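Local coordinates for protein serine protease MT3772 (Mycobacterium tuberculosis, PDB 3K6Y) that is a membrane-anchored serine endopeptidase of the S1C family, here as its trypsin-like protease domain, and is probably required for resistance to acid and oxidative stress, at residues 100-105 / 165-170; 159-164 / 232-237; 96-101 / 218-223; 69-74 / 195-200. All blocks are in the same frame, centred on the assembly; numbering follows the deposited sequence.

Overall arrangement
The chain folds as two six-stranded antiparallel barrels. Interactions 1, 2 and 4 touch residues of the predicted Ser-His-Asp site; interaction 3 stands further off, D100 being about 7 Å from D104 between nearest side-chain atoms. Interaction 1 holds D104, the predicted acid, whose side chain is about 3 Å from that of H75 and about 7 Å from that of S183 at their nearest atoms. Interaction 4 lies at the buried barrel interface and reaches interaction 1 through N73 ND2, 2.9 Å from D104 O. Interaction 2 also packs on the predicted acid, I160 CG2 lying 3.3 Å from D104 OD1. Interaction 3 shares D100 and P101 with interaction 1 and joins interaction 2 through the hydroxyls of Y99 and Y161. Interactions 1 and 2 also meet the second subunit.

Interaction 1. Residues 100-105 / 165-170; sequences DPSVDV and EPVTRD
S102 and V103, in the turn at 100-105, lie beside V167 and R169 on strand 167-175; the CA atoms of S102 and V167 are 6.3 Å apart. The turn is shaped from within: D104 and V105 both face D100 in a G1 beta bulge, and D100 OD1 accepts from S102 N, as an Asx turn, and from V103 N, which comes from above the carboxylate plane.

Across the contact, S102 CB meets V167 CG1 at 3.8 Å, and V167 CG2 touches S102 O. R169 carries the polar part. Its chain bends at chi3 (-71°), and NH1 donates to V103 O over 2.9 Å. That oxygen lies in the guanidinium plane, although NH1 itself stands 61° above the carbonyl plane. NH1 is also 3.5 Å from D104 CB and donates to a water that passes a hydrogen bond on to D104 OD1. The same OD1 bonds to H75 ND1, so R169 is a second-shell neighbour of the predicted catalytic acid.

Around the contact, V103 and R169 touch E216 of helix 214-218, while R169 and V105 reach L212 of strand 208-213, tying a turn between strands 90-100 and 105-109 to the other barrel.

Interaction 2. Residues 159-164 / 232-237; sequences DIYGDP and TGACVS
Y161 reaches across to G233 and A234, and I160 to V236; the contact is made by packing and one clear water bridge, with no direct hydrogen bond between the two segments. The tyrosine gives the larger share of the packing. Its OH lies 3.3 Å from G233 CA, an approach made possible because the glycine has no side chain on that side. A234 O sits at the ring edge, near its plane, 3.4 Å from Y161 CE2, and A234 CB touches the same carbon at 3.9 Å. The hydroxyl finds its polar partner elsewhere, in Y99 OH.

The second apolar pair is I160 with V236, which cross at about a right angle and meet at CD1 and CG2, 4.1 Å apart. I160 CG1 stands between its backbone N and carbonyl carbon (chi1 64°) and lies 3.9 Å above one face of the Y161 ring, offset toward the rim. V236 CG1 packs on I160 O.

Among the polar links, one water donates to I160 O and accepts from S237 N. Within 159-164, a type I turn runs from D159 to G162. D159 OD1 takes Y161 N, as an Asx turn, and D163 N, from opposite faces of its carboxylate, fixing the course of the loop.

The C-terminal tail is tethered by the C235-C54 disulfide, and D163 forms a salt bridge with R53 of the second subunit. I160 also packs on D104, which sets this loop and the tail beside the predicted catalytic acid. The contact packs on strand 90-100, I160 touching Y99 and T232 touching V96.

Interaction 3. Residues 96-101 / 218-223; sequences VVSYDP and AGQLAK
S98 and K223 bring the two backbones together, their CA atoms 6.4 Å apart, where strand 90-100 passes the helically turned residues 219-222.

The one direct hydrogen bond runs from Q220 NE2 to D100 OD2, 3.0 Å long with an N-H...O angle of 155°. The two side chains cross at about a right angle with their amide and carboxylate planes 71° apart, and NE2 meets OD2 from above the carboxylate plane. A bend at chi2 (-61°) swings the CD of Q220 round, and OE1 comes to lie 3.3 Å from D100 CB. The other carboxylate oxygen, OD1, is taken by the backbone N of S102 and of V103.

OE1 accepts from three waters: two of them also bond S98 OG, and the third donates to D100 OD2 as well. Polar atoms of the two segments are therefore joined largely through water. K223 works differently. Extended beyond CG, it lays its methylenes alongside S98, with CD 3.9 Å from S98 OG, and CE comes to 3.4 Å from V97 O. At its end NZ donates to a water that also accepts from Y99 N.

V97 and S98 form a classic beta bulge facing I107. The contact joins the chain just after the C-terminal helix 214-218 to the N-terminal barrel, a return characteristic of the chymotrypsin fold.

Interaction 4. Residues 69-74 / 195-200; sequences RVMTNA and LGVVFG
N73 fits closely against V197, V198 and F199 where strand 69-72 of one barrel ends beside strand 194-201 of the other. This is the tight end of the contact. N73 OD1 is 3.4 Å from F199 CB and 3.1 Å from V198 O; the latter are two acceptors and form no hydrogen bond. N73 and V197 slide past each other in opposite directions, bringing ND2 to 3.7 Å from V197 CG1.

Packing is sparser further back along strand 69-72. There M71 and V197 meet through a single pair, SD and CG2, 3.9 Å apart, the two side chains crossing obliquely. M71 continues onto F63 and I65 of strand 56-66 and is buried among them. The outer side belongs to F199, which is partly exposed. Its CG takes the crowded position between backbone N and carbonyl carbon (chi1 75°), and the ring leads away from N73, leaving only CB in the contact. V197 O lies at the edge of that ring, in its plane.

At the other end of the N73 amide, ND2 hydrogen-bonds the backbone O of D104, the predicted catalytic acid. The bond is consistent with the amide orientation that leaves OD1 facing V198 O, so a probably unfavourable pair of oxygens is accepted at the barrel interface, and what holds the two segments together here is van der Waals packing.

Interaction 1. Residues 100-105 / 165-170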
loop_
_atom_site.group_PDB
_atom_site.type_symbol
_atom_site.label_atom_id
_atom_site.label_comp_id
_atom_site.label_asym_id
_atom_site.label_seq_id
_atom_site.Cartn_x
_atom_site.Cartn_y
_atom_site.Cartn_z
ATOM N N ASP A 100 -0.159 -8.919 1.085
ATOM C CA ASP A 100 -1.166 -8.857 2.144
ATOM C C ASP A 100 -0.479 -8.348 3.418
ATOM O O ASP A 100 0.242 -9.074 4.092
ATOM C CB ASP A 100 -1.792 -10.232 2.380
ATOM C CG ASP A 100 -2.920 -10.202 3.389
ATOM O OD1 ASP A 100 -2.880 -9.359 4.310
ATOM O OD2 ASP A 100 -3.831 -11.058 3.275
ATOM N N PRO A 101 -0.679 -7.068 3.746
ATOM C CA PRO A 101 -0.009 -6.463 4.887
ATOM C C PRO A 101 -0.665 -6.795 6.217
ATOM O O PRO A 101 -0.123 -6.416 7.261
ATOM C CB PRO A 101 -0.141 -4.972 4.585
ATOM C CG PRO A 101 -1.431 -4.856 3.872
ATOM C CD PRO A 101 -1.505 -6.097 2.999
ATOM N N SER A 102 -1.811 -7.466 6.184
ATOM C CA SER A 102 -2.513 -7.872 7.404
ATOM C C SER A 102 -1.935 -9.187 7.878
ATOM O O SER A 102 -1.491 -9.307 9.024
ATOM C CB SER A 102 -4.018 -7.996 7.163
ATOM O OG SER A 102 -4.582 -6.755 6.751
ATOM N N VAL A 103 -1.936 -10.192 7.007
ATOM C CA VAL A 103 -1.313 -11.463 7.347
ATOM C C VAL A 103 0.227 -11.288 7.361
ATOM O O VAL A 103 0.913 -11.943 8.151
ATOM C CB VAL A 103 -1.758 -12.567 6.362
ATOM C CG1 VAL A 103 -1.048 -13.871 6.645
ATOM C CG2 VAL A 103 -3.276 -12.775 6.422
ATOM N N ASP A 104 0.741 -10.376 6.514
ATOM C CA ASP A 104 2.176 -10.083 6.322
ATOM C C ASP A 104 2.838 -11.122 5.419
ATOM O O ASP A 104 3.834 -11.737 5.808
ATOM C CB ASP A 104 2.950 -9.871 7.632
ATOM C CG ASP A 104 4.293 -9.191 7.421
ATOM O OD1 ASP A 104 5.037 -9.041 8.426
ATOM O OD2 ASP A 104 4.630 -8.804 6.279
ATOM N N VAL A 105 2.275 -11.308 4.222
ATOM C CA VAL A 105 2.828 -12.265 3.259
ATOM C C VAL A 105 2.793 -11.646 1.880
ATOM O O VAL A 105 1.831 -10.952 1.542
ATOM C CB VAL A 105 2.017 -13.579 3.235
ATOM C CG1 VAL A 105 2.484 -14.515 2.099
ATOM C CG2 VAL A 105 2.134 -14.288 4.559
ATOM N N GLU A 165 -7.180 -0.902 12.797
ATOM C CA GLU A 165 -7.786 -2.181 13.177
ATOM C C GLU A 165 -6.715 -3.272 13.354
ATOM O O GLU A 165 -5.973 -3.573 12.416
ATOM C CB GLU A 165 -8.809 -2.627 12.129
ATOM C CG GLU A 165 -9.604 -3.897 12.509
ATOM C CD GLU A 165 -10.497 -3.741 13.755
ATOM O OE1 GLU A 165 -11.130 -2.684 13.948
ATOM O OE2 GLU A 165 -10.574 -4.698 14.554
ATOM N N PRO A 166 -6.606 -3.863 14.563
ATOM C CA PRO A 166 -5.581 -4.906 14.744
ATOM C C PRO A 166 -5.894 -6.181 13.984
ATOM O O PRO A 166 -7.018 -6.387 13.516
ATOM C CB PRO A 166 -5.589 -5.169 16.255
ATOM C CG PRO A 166 -6.952 -4.745 16.698
ATOM C CD PRO A 166 -7.373 -3.600 15.797
ATOM N N VAL A 167 -4.875 -7.022 13.857
ATOM C CA VAL A 167 -5.029 -8.317 13.212
ATOM C C VAL A 167 -4.811 -9.426 14.223
ATOM O O VAL A 167 -4.112 -9.215 15.200
ATOM C CB VAL A 167 -4.048 -8.488 12.030
ATOM C CG1 VAL A 167 -4.364 -7.493 10.938
ATOM C CG2 VAL A 167 -2.586 -8.344 12.480
ATOM N N THR A 168 -5.412 -10.584 13.971
ATOM C CA THR A 168 -5.210 -11.765 14.802
ATOM C C THR A 168 -4.740 -12.880 13.886
ATOM O O THR A 168 -5.392 -13.170 12.881
ATOM C CB THR A 168 -6.501 -12.179 15.552
ATOM O OG1 THR A 168 -6.934 -11.091 16.378
ATOM C CG2 THR A 168 -6.248 -13.397 16.445
ATOM N N ARG A 169 -3.616 -13.494 14.253
ATOM C CA ARG A 169 -2.968 -14.491 13.389
ATOM C C ARG A 169 -2.505 -15.677 14.208
ATOM O O ARG A 169 -2.130 -15.537 15.382
ATOM C CB ARG A 169 -1.742 -13.869 12.737
ATOM C CG ARG A 169 -2.089 -12.701 11.856
ATOM C CD ARG A 169 -0.876 -12.062 11.247
ATOM N NE ARG A 169 -0.089 -11.335 12.233
ATOM C CZ ARG A 169 1.057 -10.721 11.967
ATOM N NH1 ARG A 169 1.577 -10.792 10.746
ATOM N NH2 ARG A 169 1.704 -10.061 12.918
ATOM N N ASP A 170 -2.513 -16.850 13.588
ATOM C CA ASP A 170 -1.894 -18.032 14.199
ATOM C C ASP A 170 -0.384 -17.982 13.982
ATOM O O ASP A 170 0.090 -17.889 12.845
ATOM C CB ASP A 170 -2.444 -19.324 13.582
ATOM C CG ASP A 170 -3.905 -19.573 13.913
ATOM O OD1 ASP A 170 -4.372 -19.152 14.984
ATOM O OD2 ASP A 170 -4.585 -20.225 13.099
HETATM O O HOH W 1 3.532 -8.668 10.789
#

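Interaction 2. Residues 159-164 / 232-237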
loop_
_atom_site.group_PDB
_atom_site.type_symbol
_atom_site.label_atom_id
_atom_site.label_comp_id
_atom_site.label_asym_id
_atom_site.label_seq_id
_atom_site.Cartn_x
_atom_site.Cartn_y
_atom_site.Cartn_z
ATOM N N ASP A 159 -1.131 -4.406 12.265
ATOM C CA ASP A 159 -0.549 -4.862 11.002
ATOM C C ASP A 159 0.748 -4.112 10.751
ATOM O O ASP A 159 1.162 -3.293 11.587
ATOM C CB ASP A 159 -1.558 -4.767 9.852
ATOM C CG ASP A 159 -1.877 -3.341 9.410
ATOM O OD1 ASP A 159 -1.151 -2.372 9.745
ATOM O OD2 ASP A 159 -2.894 -3.219 8.683
ATOM N N ILE A 160 1.414 -4.383 9.630
ATOM C CA ILE A 160 2.763 -3.850 9.449
ATOM C C ILE A 160 2.801 -2.325 9.337
ATOM O O ILE A 160 3.859 -1.716 9.531
ATOM C CB ILE A 160 3.508 -4.495 8.267
ATOM C CG1 ILE A 160 2.833 -4.180 6.942
ATOM C CG2 ILE A 160 3.657 -6.002 8.493
ATOM C CD1 ILE A 160 3.652 -4.647 5.740
ATOM N N TYR A 161 1.662 -1.717 9.013
ATOM C CA TYR A 161 1.588 -0.262 8.898
ATOM C C TYR A 161 1.131 0.433 10.170
ATOM O O TYR A 161 1.081 1.669 10.214
ATOM C CB TYR A 161 0.593 0.119 7.816
ATOM C CG TYR A 161 0.822 -0.468 6.442
ATOM C CD1 TYR A 161 -0.265 -0.993 5.732
ATOM C CD2 TYR A 161 2.069 -0.440 5.835
ATOM C CE1 TYR A 161 -0.136 -1.493 4.443
ATOM C CE2 TYR A 161 2.234 -0.991 4.523
ATOM C CZ TYR A 161 1.115 -1.499 3.847
ATOM O OH TYR A 161 1.279 -1.998 2.565
ATOM N N GLY A 162 0.745 -0.337 11.178
ATOM C CA GLY A 162 0.143 0.274 12.361
ATOM C C GLY A 162 -1.221 0.852 12.026
ATOM O O GLY A 162 -1.633 1.852 12.617
ATOM N N ASP A 163 -1.940 0.224 11.093
ATOM C CA ASP A 163 -3.320 0.628 10.808
ATOM C C ASP A 163 -4.197 0.533 12.055
ATOM O O ASP A 163 -3.924 -0.258 12.959
ATOM C CB ASP A 163 -3.934 -0.255 9.704
ATOM C CG ASP A 163 -3.323 -0.028 8.319
ATOM O OD1 ASP A 163 -2.979 1.121 7.972
ATOM O OD2 ASP A 163 -3.215 -1.045 7.582
ATOM N N PRO A 164 -5.274 1.334 12.101
ATOM C CA PRO A 164 -6.200 1.310 13.247
ATOM C C PRO A 164 -6.713 -0.063 13.713
ATOM O O PRO A 164 -6.696 -0.344 14.918
ATOM C CB PRO A 164 -7.361 2.202 12.757
ATOM C CG PRO A 164 -6.671 3.211 11.910
ATOM C CD PRO A 164 -5.626 2.409 11.149
ATOM N N THR A 232 3.128 -2.336 -3.504
ATOM C CA THR A 232 3.804 -2.725 -2.272
ATOM C C THR A 232 3.502 -1.780 -1.121
ATOM O O THR A 232 4.195 -1.798 -0.099
ATOM C CB THR A 232 5.299 -2.821 -2.470
ATOM O OG1 THR A 232 5.726 -1.592 -3.054
ATOM C CG2 THR A 232 5.654 -4.017 -3.355
ATOM N N GLY A 233 2.450 -0.978 -1.236
ATOM C CA GLY A 233 1.961 -0.220 -0.094
ATOM C C GLY A 233 2.911 0.848 0.428
ATOM O O GLY A 233 3.732 1.421 -0.298
ATOM N N ALA A 234 2.785 1.134 1.718
ATOM C CA ALA A 234 3.545 2.188 2.364
ATOM C C ALA A 234 4.857 1.652 2.893
ATOM O O ALA A 234 5.030 0.450 3.123
ATOM C CB ALA A 234 2.737 2.781 3.506
ATOM N N CYS A 235 5.782 2.563 3.147
ATOM C CA CYS A 235 6.993 2.227 3.883
ATOM C C CYS A 235 6.639 1.886 5.310
ATOM O O CYS A 235 5.807 2.564 5.946
ATOM C CB CYS A 235 7.959 3.410 3.885
ATOM S SG CYS A 235 8.432 3.878 2.205
ATOM N N VAL A 236 7.244 0.831 5.828
ATOM C CA VAL A 236 7.020 0.509 7.226
ATOM C C VAL A 236 7.714 1.597 8.064
ATOM O O VAL A 236 8.825 1.997 7.730
ATOM C CB VAL A 236 7.466 -0.931 7.528
ATOM C CG1 VAL A 236 7.407 -1.240 9.009
ATOM C CG2 VAL A 236 6.614 -1.932 6.762
ATOM N N SER A 237 7.033 2.104 9.095
ATOM C CA SER A 237 7.580 3.202 9.915
ATOM C C SER A 237 8.789 2.755 10.724
ATOM O O SER A 237 8.994 1.565 11.003
ATOM C CB SER A 237 6.514 3.785 10.852
ATOM O OG SER A 237 5.387 4.244 10.130
ATOM O OXT SER A 237 9.598 3.601 11.110
HETATM O O HOH W 2 4.604 0.878 10.227
HETATM O O HOH W 3 3.374 2.929 9.943
#

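Interaction 3. Residues 96-101 / 218-223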
loop_
_atom_site.group_PDB
_atom_site.type_symbol
_atom_site.label_atom_id
_atom_site.label_comp_id
_atom_site.label_asym_id
_atom_site.label_seq_id
_atom_site.Cartn_x
_atom_site.Cartn_y
_atom_site.Cartn_z
ATOM N N VAL A 96 5.879 -8.668 -7.728
ATOM C CA VAL A 96 5.029 -8.910 -6.564
ATOM C C VAL A 96 3.595 -9.131 -7.092
ATOM O O VAL A 96 2.963 -8.198 -7.588
ATOM C CB VAL A 96 5.055 -7.713 -5.594
ATOM C CG1 VAL A 96 4.197 -8.016 -4.396
ATOM C CG2 VAL A 96 6.493 -7.389 -5.161
ATOM N N VAL A 97 3.089 -10.360 -7.000
ATOM C CA VAL A 97 1.771 -10.672 -7.542
ATOM C C VAL A 97 0.702 -10.858 -6.489
ATOM O O VAL A 97 -0.490 -10.870 -6.811
ATOM C CB VAL A 97 1.802 -11.897 -8.512
ATOM C CG1 VAL A 97 2.717 -11.599 -9.683
ATOM C CG2 VAL A 97 2.217 -13.180 -7.798
ATOM N N SER A 98 1.112 -10.975 -5.226
ATOM C CA SER A 98 0.173 -10.977 -4.105
ATOM C C SER A 98 0.884 -10.294 -2.952
ATOM O O SER A 98 2.073 -10.502 -2.734
ATOM C CB SER A 98 -0.246 -12.404 -3.745
ATOM O OG SER A 98 -1.110 -12.432 -2.633
ATOM N N TYR A 99 0.144 -9.472 -2.227
ATOM C CA TYR A 99 0.709 -8.655 -1.170
ATOM C C TYR A 99 -0.388 -8.448 -0.140
ATOM O O TYR A 99 -1.429 -7.852 -0.445
ATOM C CB TYR A 99 1.220 -7.326 -1.742
ATOM C CG TYR A 99 1.831 -6.407 -0.710
ATOM C CD1 TYR A 99 3.185 -6.477 -0.380
ATOM C CD2 TYR A 99 1.051 -5.448 -0.074
ATOM C CE1 TYR A 99 3.730 -5.620 0.563
ATOM C CE2 TYR A 99 1.592 -4.601 0.875
ATOM C CZ TYR A 99 2.922 -4.701 1.190
ATOM O OH TYR A 99 3.448 -3.857 2.131
ATOM N N ASP A 100 -0.159 -8.919 1.085
ATOM C CA ASP A 100 -1.166 -8.857 2.144
ATOM C C ASP A 100 -0.479 -8.348 3.418
ATOM O O ASP A 100 0.242 -9.074 4.092
ATOM C CB ASP A 100 -1.792 -10.232 2.380
ATOM C CG ASP A 100 -2.920 -10.202 3.389
ATOM O OD1 ASP A 100 -2.880 -9.359 4.310
ATOM O OD2 ASP A 100 -3.831 -11.058 3.275
ATOM N N PRO A 101 -0.679 -7.068 3.746
ATOM C CA PRO A 101 -0.009 -6.463 4.887
ATOM C C PRO A 101 -0.665 -6.795 6.217
ATOM O O PRO A 101 -0.123 -6.416 7.261
ATOM C CB PRO A 101 -0.141 -4.972 4.585
ATOM C CG PRO A 101 -1.431 -4.856 3.872
ATOM C CD PRO A 101 -1.505 -6.097 2.999
ATOM N N ALA A 218 -1.755 -20.173 4.460
ATOM C CA ALA A 218 -2.336 -21.020 3.419
ATOM C C ALA A 218 -3.301 -20.272 2.510
ATOM O O ALA A 218 -3.341 -20.502 1.295
ATOM C CB ALA A 218 -3.037 -22.225 4.048
ATOM N N GLY A 219 -4.075 -19.361 3.082
ATOM C CA GLY A 219 -5.053 -18.597 2.326
ATOM C C GLY A 219 -4.415 -17.776 1.221
ATOM O O GLY A 219 -5.042 -17.524 0.185
ATOM N N GLN A 220 -3.162 -17.367 1.420
ATOM C CA GLN A 220 -2.465 -16.553 0.405
ATOM C C GLN A 220 -2.288 -17.330 -0.891
ATOM O O GLN A 220 -2.229 -16.736 -1.971
ATOM C CB GLN A 220 -1.099 -16.089 0.920
ATOM C CG GLN A 220 -1.184 -15.330 2.248
ATOM C CD GLN A 220 -2.012 -14.086 2.115
ATOM O OE1 GLN A 220 -1.857 -13.320 1.158
ATOM N NE2 GLN A 220 -2.887 -13.855 3.082
ATOM N N LEU A 221 -2.233 -18.654 -0.786
ATOM C CA LEU A 221 -1.986 -19.480 -1.962
ATOM C C LEU A 221 -3.120 -19.433 -2.965
ATOM O O LEU A 221 -2.897 -19.765 -4.125
ATOM C CB LEU A 221 -1.725 -20.899 -1.529
ATOM C CG LEU A 221 -0.560 -21.044 -0.566
ATOM C CD1 LEU A 221 -0.504 -22.473 -0.016
ATOM C CD2 LEU A 221 0.766 -20.643 -1.188
ATOM N N ALA A 222 -4.320 -19.018 -2.540
ATOM C CA ALA A 222 -5.401 -18.806 -3.498
ATOM C C ALA A 222 -5.093 -17.818 -4.596
ATOM O O ALA A 222 -5.741 -17.851 -5.637
ATOM C CB ALA A 222 -6.704 -18.425 -2.801
ATOM N N LYS A 223 -4.088 -16.951 -4.378
ATOM C CA LYS A 223 -3.706 -15.962 -5.368
ATOM C C LYS A 223 -2.423 -16.346 -6.062
ATOM O O LYS A 223 -1.872 -15.530 -6.767
ATOM C CB LYS A 223 -3.550 -14.565 -4.750
ATOM C CG LYS A 223 -3.578 -13.435 -5.780
ATOM C CD LYS A 223 -3.997 -12.104 -5.164
ATOM C CE LYS A 223 -3.841 -10.983 -6.186
ATOM N NZ LYS A 223 -4.332 -9.673 -5.632
HETATM O O HOH W 4 0.278 -12.630 -0.291
HETATM O O HOH W 5 -3.498 -13.280 -1.494
HETATM O O HOH W 6 -2.616 -9.187 -3.272
HETATM O O HOH W 7 -4.160 -12.191 0.484
#

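Interaction 4. Residues 69-74 / 195-200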
loop_
_atom_site.group_PDB
_atom_site.type_symbol
_atom_site.label_atom_id
_atom_site.label_comp_id
_atom_site.label_asym_id
_atom_site.label_seq_id
_atom_site.Cartn_x
_atom_site.Cartn_y
_atom_site.Cartn_z
ATOM N N ARG A 69 7.590 -19.469 -8.094
ATOM C CA ARG A 69 6.817 -18.727 -7.087
ATOM C C ARG A 69 7.534 -18.775 -5.753
ATOM O O ARG A 69 7.909 -19.843 -5.271
ATOM C CB ARG A 69 5.403 -19.309 -6.924
ATOM C CG ARG A 69 4.471 -19.134 -8.120
ATOM C CD ARG A 69 4.080 -17.669 -8.240
ATOM N NE ARG A 69 3.124 -17.363 -9.304
ATOM C CZ ARG A 69 3.462 -17.122 -10.564
ATOM N NH1 ARG A 69 4.727 -17.276 -10.959
ATOM N NH2 ARG A 69 2.520 -16.763 -11.426
ATOM N N VAL A 70 7.734 -17.592 -5.169
ATOM C CA VAL A 70 8.459 -17.445 -3.917
ATOM C C VAL A 70 7.554 -16.757 -2.883
ATOM O O VAL A 70 6.891 -15.756 -3.200
ATOM C CB VAL A 70 9.729 -16.615 -4.147
ATOM C CG1 VAL A 70 10.350 -16.134 -2.835
ATOM C CG2 VAL A 70 10.742 -17.445 -4.900
ATOM N N MET A 71 7.519 -17.289 -1.660
ATOM C CA MET A 71 6.809 -16.630 -0.569
ATOM C C MET A 71 7.835 -15.877 0.303
ATOM O O MET A 71 8.958 -16.376 0.548
ATOM C CB MET A 71 6.036 -17.651 0.287
ATOM C CG MET A 71 5.284 -16.972 1.430
ATOM S SD MET A 71 4.142 -18.097 2.277
ATOM C CE MET A 71 2.800 -18.256 1.094
ATOM N N THR A 72 7.418 -14.709 0.793
ATOM C CA THR A 72 8.185 -13.939 1.763
ATOM C C THR A 72 7.186 -13.151 2.615
ATOM O O THR A 72 5.974 -13.320 2.452
ATOM C CB THR A 72 9.216 -13.013 1.061
ATOM O OG1 THR A 72 10.063 -12.393 2.043
ATOM C CG2 THR A 72 8.566 -11.926 0.196
ATOM N N ASN A 73 7.676 -12.329 3.539
ATOM C CA ASN A 73 6.766 -11.429 4.243
ATOM C C ASN A 73 6.470 -10.192 3.423
ATOM O O ASN A 73 7.322 -9.744 2.648
ATOM C CB ASN A 73 7.347 -10.987 5.586
ATOM C CG ASN A 73 7.411 -12.107 6.618
ATOM O OD1 ASN A 73 8.451 -12.311 7.232
ATOM N ND2 ASN A 73 6.290 -12.782 6.858
ATOM N N ALA A 74 5.288 -9.611 3.633
ATOM C CA ALA A 74 4.990 -8.341 2.987
ATOM C C ALA A 74 6.016 -7.281 3.388
ATOM O O ALA A 74 6.438 -6.485 2.558
ATOM C CB ALA A 74 3.581 -7.886 3.317
ATOM N N LEU A 195 7.071 -25.359 8.308
ATOM C CA LEU A 195 6.104 -25.182 9.383
ATOM C C LEU A 195 5.498 -23.793 9.395
ATOM O O LEU A 195 4.402 -23.596 9.927
ATOM C CB LEU A 195 6.765 -25.433 10.738
ATOM C CG LEU A 195 7.152 -26.879 11.039
ATOM C CD1 LEU A 195 8.064 -26.935 12.249
ATOM C CD2 LEU A 195 5.903 -27.722 11.274
ATOM N N GLY A 196 6.220 -22.822 8.845
ATOM C CA GLY A 196 5.724 -21.459 8.806
ATOM C C GLY A 196 6.772 -20.505 8.296
ATOM O O GLY A 196 7.842 -20.933 7.839
ATOM N N VAL A 197 6.440 -19.215 8.379
ATOM C CA VAL A 197 7.269 -18.147 7.839
ATOM C C VAL A 197 7.752 -17.273 8.996
ATOM O O VAL A 197 6.952 -16.682 9.713
ATOM C CB VAL A 197 6.469 -17.283 6.832
ATOM C CG1 VAL A 197 7.378 -16.226 6.198
ATOM C CG2 VAL A 197 5.829 -18.168 5.772
ATOM N N VAL A 198 9.066 -17.223 9.175
ATOM C CA VAL A 198 9.670 -16.465 10.268
ATOM C C VAL A 198 9.479 -14.977 9.976
ATOM O O VAL A 198 9.822 -14.542 8.885
ATOM C CB VAL A 198 11.184 -16.788 10.335
ATOM C CG1 VAL A 198 11.857 -15.978 11.446
ATOM C CG2 VAL A 198 11.399 -18.290 10.556
ATOM N N PHE A 199 8.967 -14.194 10.931
ATOM C CA PHE A 199 8.699 -12.780 10.651
ATOM C C PHE A 199 9.205 -11.814 11.699
ATOM O O PHE A 199 9.304 -10.615 11.426
ATOM C CB PHE A 199 7.214 -12.522 10.349
ATOM C CG PHE A 199 6.304 -12.554 11.549
ATOM C CD1 PHE A 199 5.744 -13.740 11.999
ATOM C CD2 PHE A 199 5.970 -11.376 12.210
ATOM C CE1 PHE A 199 4.873 -13.765 13.096
ATOM C CE2 PHE A 199 5.107 -11.395 13.334
ATOM C CZ PHE A 199 4.560 -12.581 13.760
ATOM N N GLY A 200 9.511 -12.294 12.896
ATOM C CA GLY A 200 9.851 -11.347 13.936
ATOM C C GLY A 200 10.513 -11.951 15.130
ATOM O O GLY A 200 10.668 -13.160 15.249
#